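Local structure of putative sarcosine dimethylglycine methyltransferase (Galdieria sulphuraria, 2O57) at residues A84-L89 against S150-S156; F141-E147 against E172-V176. The protein probably transfers methyl groups from S-adenosylmethionine to sarcosine or dimethylglycine. All coordinates share one frame. Residue numbers count along the deposited sequence, not the author numbering.

Both contacts lie in the Rossmann-like methyltransferase core, with centres about 11 Å apart and on the same side of the chain's centre. Interaction 1 pairs strands 85-89 and 151-157 in the middle of the parallel part of the sheet. Interaction 2 packs the loop after strand 134-138 against the end of helix 166-176. Along the chain the segments come in the order 84-89, 141-147, 150-156, 172-176, so the two contacts interlock. They touch directly: Leu89 CD1 lies 3.5 Å from Cys173 SG, and Val176 O is probably hydrogen-bonded to Ser150 N at 2.8 Å. Helix and loop thus cover the sheet face that carries Leu87, Leu89 and Ile154.

Interaction 1 of 2, residues A84-L89 against S150-S156; sequences AKGLDL and SYDFIWS
Strand 85-89 runs parallel to its neighbour, strand 151-157. The axes of segments 85-89 and 153-156 approach to 4.6 Å, with a signed crossing angle of -25°. The register sets Gly86 beside Phe153, Leu87 beside Ile154 and Asp88 beside Trp155, with CA-CA distances of 4.7, 4.7 and 4.9 Å. The ladder runs Leu87 N to Phe153 O (3.0 Å), Trp155 N to Leu87 O (2.9 Å) and Leu89 N to Trp155 O (2.9 Å). At the start the chain turns a corner at Asp152. There Lys85 O accepts two weak bonds, from Asp152 N (2.8 Å) and Phe153 N (3.4 Å). Lys85 N donates to Asp152 OD2 at 2.7 Å. At the other end Ser156 OG, with chi1 t, donates to Leu89 O at 2.9 Å.

Phe153 takes chi1 p, which lays its ring over Gly86, with CA 3.5 Å from the ring centroid. A CB on Gly86 would clash with this ring. Leu87 CB stands 3.6 Å from the centroid of Tyr151, over its face. Leu87 (t, p) and Ile154 (m, t) share one sheet face, and Leu89 CD1 meets Ile154 CG2 at 3.8 Å. Asp88 and Trp155 point to the Phe153 face. A water lies 3.0 Å from Asp88 OD2, to which it can donate, and weakly accepts from Trp155 NE1 at 3.4 Å.

The order 3-2-1-4-5-7-6 is that of class I methyltransferases, and strands 85-89 and 151-157 are its adjacent central pair. The chemistry implies a buried backbone hydrogen-bond ladder, with apolar and CH-pi packing on both faces and polar side-chain-to-backbone bonds at both ends.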
loop_
_atom_site.group_PDB
_atom_site.type_symbol
_atom_site.label_atom_id
_atom_site.label_comp_id
_atom_site.label_asym_id
_atom_site.label_seq_id
_atom_site.Cartn_x
_atom_site.Cartn_y
_atom_site.Cartn_z
ATOM N N ALA A 84 -1.682 13.451 -21.249
ATOM C CA ALA A 84 -2.803 12.690 -20.692
ATOM C C ALA A 84 -3.657 13.654 -19.882
ATOM O O ALA A 84 -3.155 14.614 -19.299
ATOM C CB ALA A 84 -2.313 11.509 -19.787
ATOM N N LYS A 85 -4.944 13.393 -19.830
ATOM C CA LYS A 85 -5.864 14.300 -19.162
ATOM C C LYS A 85 -6.404 13.668 -17.889
ATOM O O LYS A 85 -6.995 12.577 -17.912
ATOM C CB LYS A 85 -7.032 14.640 -20.109
ATOM C CG LYS A 85 -7.808 15.852 -19.683
ATOM C CD LYS A 85 -7.427 17.048 -20.509
ATOM C CE LYS A 85 -8.285 18.249 -20.103
ATOM N NZ LYS A 85 -9.745 18.028 -20.438
ATOM N N GLY A 86 -6.180 14.361 -16.779
ATOM C CA GLY A 86 -6.665 13.889 -15.506
ATOM C C GLY A 86 -7.609 14.860 -14.873
ATOM O O GLY A 86 -7.640 16.060 -15.237
ATOM N N LEU A 87 -8.382 14.315 -13.940
ATOM C CA LEU A 87 -9.369 15.019 -13.163
ATOM C C LEU A 87 -8.992 14.923 -11.691
ATOM O O LEU A 87 -8.789 13.800 -11.144
ATOM C CB LEU A 87 -10.743 14.386 -13.422
ATOM C CG LEU A 87 -11.885 14.890 -12.550
ATOM C CD1 LEU A 87 -12.130 16.429 -12.766
ATOM C CD2 LEU A 87 -13.147 14.046 -12.711
ATOM N N ASP A 88 -8.860 16.080 -11.030
ATOM C CA ASP A 88 -8.531 16.060 -9.598
ATOM C C ASP A 88 -9.803 16.363 -8.818
ATOM O O ASP A 88 -10.296 17.497 -8.847
ATOM C CB ASP A 88 -7.408 17.041 -9.228
ATOM C CG ASP A 88 -7.008 16.966 -7.737
ATOM O OD1 ASP A 88 -7.749 16.400 -6.884
ATOM O OD2 ASP A 88 -5.937 17.500 -7.426
ATOM N N LEU A 89 -10.327 15.335 -8.135
ATOM C CA LEU A 89 -11.554 15.452 -7.365
ATOM C C LEU A 89 -11.222 15.902 -5.941
ATOM O O LEU A 89 -10.609 15.165 -5.161
ATOM C CB LEU A 89 -12.324 14.118 -7.387
ATOM C CG LEU A 89 -12.992 13.687 -8.694
ATOM C CD1 LEU A 89 -13.653 12.339 -8.518
ATOM C CD2 LEU A 89 -14.092 14.703 -9.116
ATOM N N SER A 150 -14.111 11.194 -20.639
ATOM C CA SER A 150 -13.244 12.365 -20.810
ATOM C C SER A 150 -11.803 12.184 -20.305
ATOM O O SER A 150 -10.887 12.789 -20.858
ATOM C CB SER A 150 -13.846 13.588 -20.070
ATOM O OG SER A 150 -14.884 14.186 -20.834
ATOM N N TYR A 151 -11.609 11.374 -19.254
ATOM C CA TYR A 151 -10.325 11.352 -18.565
ATOM C C TYR A 151 -9.487 10.098 -18.698
ATOM O O TYR A 151 -9.972 8.992 -18.554
ATOM C CB TYR A 151 -10.519 11.739 -17.079
ATOM C CG TYR A 151 -11.061 13.153 -16.954
ATOM C CD1 TYR A 151 -10.225 14.247 -17.151
ATOM C CD2 TYR A 151 -12.406 13.382 -16.707
ATOM C CE1 TYR A 151 -10.697 15.539 -17.081
ATOM C CE2 TYR A 151 -12.921 14.674 -16.630
ATOM C CZ TYR A 151 -12.056 15.752 -16.831
ATOM O OH TYR A 151 -12.530 17.045 -16.755
ATOM N N ASP A 152 -8.196 10.290 -18.909
ATOM C CA ASP A 152 -7.267 9.188 -18.803
ATOM C C ASP A 152 -7.128 8.701 -17.367
ATOM O O ASP A 152 -6.884 7.536 -17.147
ATOM C CB ASP A 152 -5.927 9.613 -19.362
ATOM C CG ASP A 152 -6.028 9.996 -20.816
ATOM O OD1 ASP A 152 -6.344 9.076 -21.592
ATOM O OD2 ASP A 152 -5.868 11.190 -21.160
ATOM N N PHE A 153 -7.289 9.604 -16.396
ATOM C CA PHE A 153 -7.100 9.271 -14.983
ATOM C C PHE A 153 -7.811 10.266 -14.059
ATOM O O PHE A 153 -8.152 11.398 -14.456
ATOM C CB PHE A 153 -5.597 9.152 -14.607
ATOM C CG PHE A 153 -4.848 10.456 -14.653
ATOM C CD1 PHE A 153 -4.728 11.250 -13.502
ATOM C CD2 PHE A 153 -4.229 10.891 -15.841
ATOM C CE1 PHE A 153 -4.015 12.478 -13.551
ATOM C CE2 PHE A 153 -3.514 12.101 -15.895
ATOM C CZ PHE A 153 -3.408 12.892 -14.733
ATOM N N ILE A 154 -8.106 9.778 -12.861
ATOM C CA ILE A 154 -8.663 10.547 -11.754
ATOM C C ILE A 154 -7.728 10.404 -10.536
ATOM O O ILE A 154 -7.236 9.296 -10.204
ATOM C CB ILE A 154 -10.090 10.096 -11.351
ATOM C CG1 ILE A 154 -11.055 10.343 -12.490
ATOM C CG2 ILE A 154 -10.570 10.818 -10.025
ATOM C CD1 ILE A 154 -12.505 9.711 -12.285
ATOM N N TRP A 155 -7.530 11.527 -9.852
ATOM C CA TRP A 155 -6.709 11.608 -8.653
ATOM C C TRP A 155 -7.607 12.224 -7.611
ATOM O O TRP A 155 -8.265 13.264 -7.887
ATOM C CB TRP A 155 -5.553 12.558 -8.951
ATOM C CG TRP A 155 -4.635 13.002 -7.795
ATOM C CD1 TRP A 155 -4.871 13.999 -6.872
ATOM C CD2 TRP A 155 -3.319 12.506 -7.518
ATOM N NE1 TRP A 155 -3.773 14.160 -6.041
ATOM C CE2 TRP A 155 -2.808 13.253 -6.411
ATOM C CE3 TRP A 155 -2.510 11.517 -8.105
ATOM C CZ2 TRP A 155 -1.525 13.032 -5.873
ATOM C CZ3 TRP A 155 -1.225 11.282 -7.570
ATOM C CH2 TRP A 155 -0.739 12.064 -6.475
ATOM N N SER A 156 -7.674 11.612 -6.425
ATOM C CA SER A 156 -8.467 12.223 -5.343
ATOM C C SER A 156 -7.838 11.898 -3.991
ATOM O O SER A 156 -7.816 10.744 -3.573
ATOM C CB SER A 156 -9.911 11.707 -5.415
ATOM O OG SER A 156 -10.722 12.358 -4.451
HETATM O O HOH W 1 -5.369 16.765 -4.564
#

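Interaction 2 of 2, residues F141-E147 against E172-V176; sequences FLEIPCE and ECARV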
loop_
_atom_site.group_PDB
_atom_site.type_symbol
_atom_site.label_atom_id
_atom_site.label_comp_id
_atom_site.label_asym_id
_atom_site.label_seq_id
_atom_site.Cartn_x
_atom_site.Cartn_y
_atom_site.Cartn_z
ATOM N N PHE A 141 -18.918 16.083 -6.791
ATOM C CA PHE A 141 -18.581 14.742 -7.302
ATOM C C PHE A 141 -19.830 13.961 -7.685
ATOM O O PHE A 141 -19.715 12.949 -8.375
ATOM C CB PHE A 141 -17.865 13.852 -6.264
ATOM C CG PHE A 141 -16.692 14.482 -5.576
ATOM C CD1 PHE A 141 -16.111 15.663 -6.043
ATOM C CD2 PHE A 141 -16.146 13.848 -4.450
ATOM C CE1 PHE A 141 -15.012 16.222 -5.399
ATOM C CE2 PHE A 141 -15.055 14.394 -3.793
ATOM C CZ PHE A 141 -14.482 15.596 -4.260
ATOM N N LEU A 142 -21.001 14.407 -7.208
ATOM C CA LEU A 142 -22.274 13.757 -7.543
ATOM C C LEU A 142 -22.748 14.177 -8.941
ATOM O O LEU A 142 -23.584 13.518 -9.542
ATOM C CB LEU A 142 -23.331 14.064 -6.478
ATOM C CG LEU A 142 -22.929 13.712 -5.044
ATOM C CD1 LEU A 142 -24.041 14.034 -4.016
ATOM C CD2 LEU A 142 -22.529 12.253 -4.953
ATOM N N GLU A 143 -22.169 15.259 -9.465
ATOM C CA GLU A 143 -22.524 15.751 -10.778
ATOM C C GLU A 143 -21.304 16.383 -11.455
ATOM O O GLU A 143 -21.204 17.613 -11.615
ATOM C CB GLU A 143 -23.670 16.761 -10.648
ATOM C CG GLU A 143 -24.590 16.814 -11.857
ATOM C CD GLU A 143 -25.749 17.789 -11.666
ATOM O OE1 GLU A 143 -25.802 18.794 -12.430
ATOM O OE2 GLU A 143 -26.586 17.575 -10.739
ATOM N N ILE A 144 -20.368 15.533 -11.851
ATOM C CA ILE A 144 -19.129 16.026 -12.430
ATOM C C ILE A 144 -19.505 16.738 -13.733
ATOM O O ILE A 144 -20.139 16.130 -14.603
ATOM C CB ILE A 144 -18.096 14.894 -12.637
ATOM C CG1 ILE A 144 -17.799 14.179 -11.287
ATOM C CG2 ILE A 144 -16.849 15.457 -13.290
ATOM C CD1 ILE A 144 -16.813 12.945 -11.399
ATOM N N PRO A 145 -19.178 18.052 -13.835
ATOM C CA PRO A 145 -19.666 18.862 -14.952
ATOM C C PRO A 145 -18.802 18.619 -16.179
ATOM O O PRO A 145 -18.126 19.533 -16.640
ATOM C CB PRO A 145 -19.508 20.306 -14.430
ATOM C CG PRO A 145 -18.265 20.240 -13.547
ATOM C CD PRO A 145 -18.335 18.836 -12.900
ATOM N N CYS A 146 -18.785 17.373 -16.666
ATOM C CA CYS A 146 -17.916 16.942 -17.759
ATOM C C CYS A 146 -18.651 15.841 -18.572
ATOM O O CYS A 146 -19.495 15.136 -17.998
ATOM C CB CYS A 146 -16.570 16.418 -17.185
ATOM S SG CYS A 146 -15.648 17.466 -15.890
ATOM N N GLU A 147 -18.279 15.652 -19.847
ATOM C CA GLU A 147 -18.826 14.573 -20.700
ATOM C C GLU A 147 -18.352 13.154 -20.270
ATOM O O GLU A 147 -17.339 13.019 -19.591
ATOM C CB GLU A 147 -18.390 14.755 -22.152
ATOM C CG GLU A 147 -18.685 16.096 -22.791
ATOM C CD GLU A 147 -18.662 15.994 -24.316
ATOM O OE1 GLU A 147 -18.023 16.865 -24.974
ATOM O OE2 GLU A 147 -19.288 15.036 -24.854
ATOM N N GLU A 172 -20.200 8.392 -11.075
ATOM C CA GLU A 172 -19.661 9.545 -11.804
ATOM C C GLU A 172 -18.210 9.323 -12.194
ATOM O O GLU A 172 -17.822 9.662 -13.299
ATOM C CB GLU A 172 -19.797 10.843 -10.995
ATOM C CG GLU A 172 -21.237 11.398 -10.951
ATOM C CD GLU A 172 -21.658 11.826 -12.336
ATOM O OE1 GLU A 172 -21.290 12.942 -12.758
ATOM O OE2 GLU A 172 -22.330 11.042 -13.024
ATOM N N CYS A 173 -17.409 8.772 -11.272
ATOM C CA CYS A 173 -16.001 8.460 -11.590
ATOM C C CYS A 173 -15.911 7.529 -12.809
ATOM O O CYS A 173 -15.140 7.800 -13.752
ATOM C CB CYS A 173 -15.246 7.881 -10.393
ATOM S SG CYS A 173 -14.929 9.100 -9.053
ATOM N N ALA A 174 -16.697 6.450 -12.793
ATOM C CA ALA A 174 -16.680 5.516 -13.891
ATOM C C ALA A 174 -17.178 6.151 -15.190
ATOM O O ALA A 174 -16.561 5.967 -16.233
ATOM C CB ALA A 174 -17.438 4.222 -13.554
ATOM N N ARG A 175 -18.248 6.949 -15.106
ATOM C CA ARG A 175 -18.790 7.652 -16.273
ATOM C C ARG A 175 -17.749 8.529 -16.979
ATOM O O ARG A 175 -17.621 8.508 -18.207
ATOM C CB ARG A 175 -20.001 8.524 -15.878
ATOM C CG ARG A 175 -20.624 9.237 -17.068
ATOM C CD ARG A 175 -21.819 10.106 -16.677
ATOM N NE ARG A 175 -21.434 11.251 -15.836
ATOM C CZ ARG A 175 -20.890 12.376 -16.297
ATOM N NH1 ARG A 175 -20.613 12.512 -17.599
ATOM N NH2 ARG A 175 -20.623 13.365 -15.451
ATOM N N VAL A 176 -17.013 9.317 -16.207
ATOM C CA VAL A 176 -16.108 10.277 -16.819
ATOM C C VAL A 176 -14.742 9.711 -17.213
ATOM O O VAL A 176 -13.992 10.344 -17.932
ATOM C CB VAL A 176 -15.980 11.579 -15.995
ATOM C CG1 VAL A 176 -17.382 12.217 -15.800
ATOM C CG2 VAL A 176 -15.214 11.355 -14.635
#
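This is a loop-to-helix contact, partly buried, joined by side-chain-to-backbone hydrogen bonds and a small apolar patch. The loop 141-147 lies between strands 134-138 and 151-157. It packs on the last turn of helix 166-176, and the centre of the contact lies about 17 Å from the centre of the chain. Glu172 and Arg175, one turn apart on the helix, form a salt bridge. Arg175 NH2 is 2.8 Å from Glu172 OE1, and Arg175 NE also donates to Glu172 OE2 at 3.0 Å. The joined pair then binds loop backbone. Glu172 OE1 accepts from Ile144 N at 2.9 Å. Arg175 NH1 donates to Cys146 O at 2.9 Å, while Arg175 NH2 makes a weak bond to Ile144 O, also at 2.9 Å. The inverse gamma turn centred on Pro145 brings these two carbonyls to the edge of the same guanidinium. Asp148 adds a second salt bridge to Arg175 NH1.

Beside these polar bonds, Ile144 points toward the helix. Its CD1 meets Glu172 CB at 3.7 Å and Val176 CG2 at 3.9 Å. Leu89 and Leu111 of the sheet also touch Ile144, so its side chain bridges helix, loop and strands. Phe141 reaches away from the helix and touches Leu89. It also touches residues of the glycine-rich pattern after strand 85-89, consistent with the cofactor-binding loop of a Rossmann-like methyltransferase.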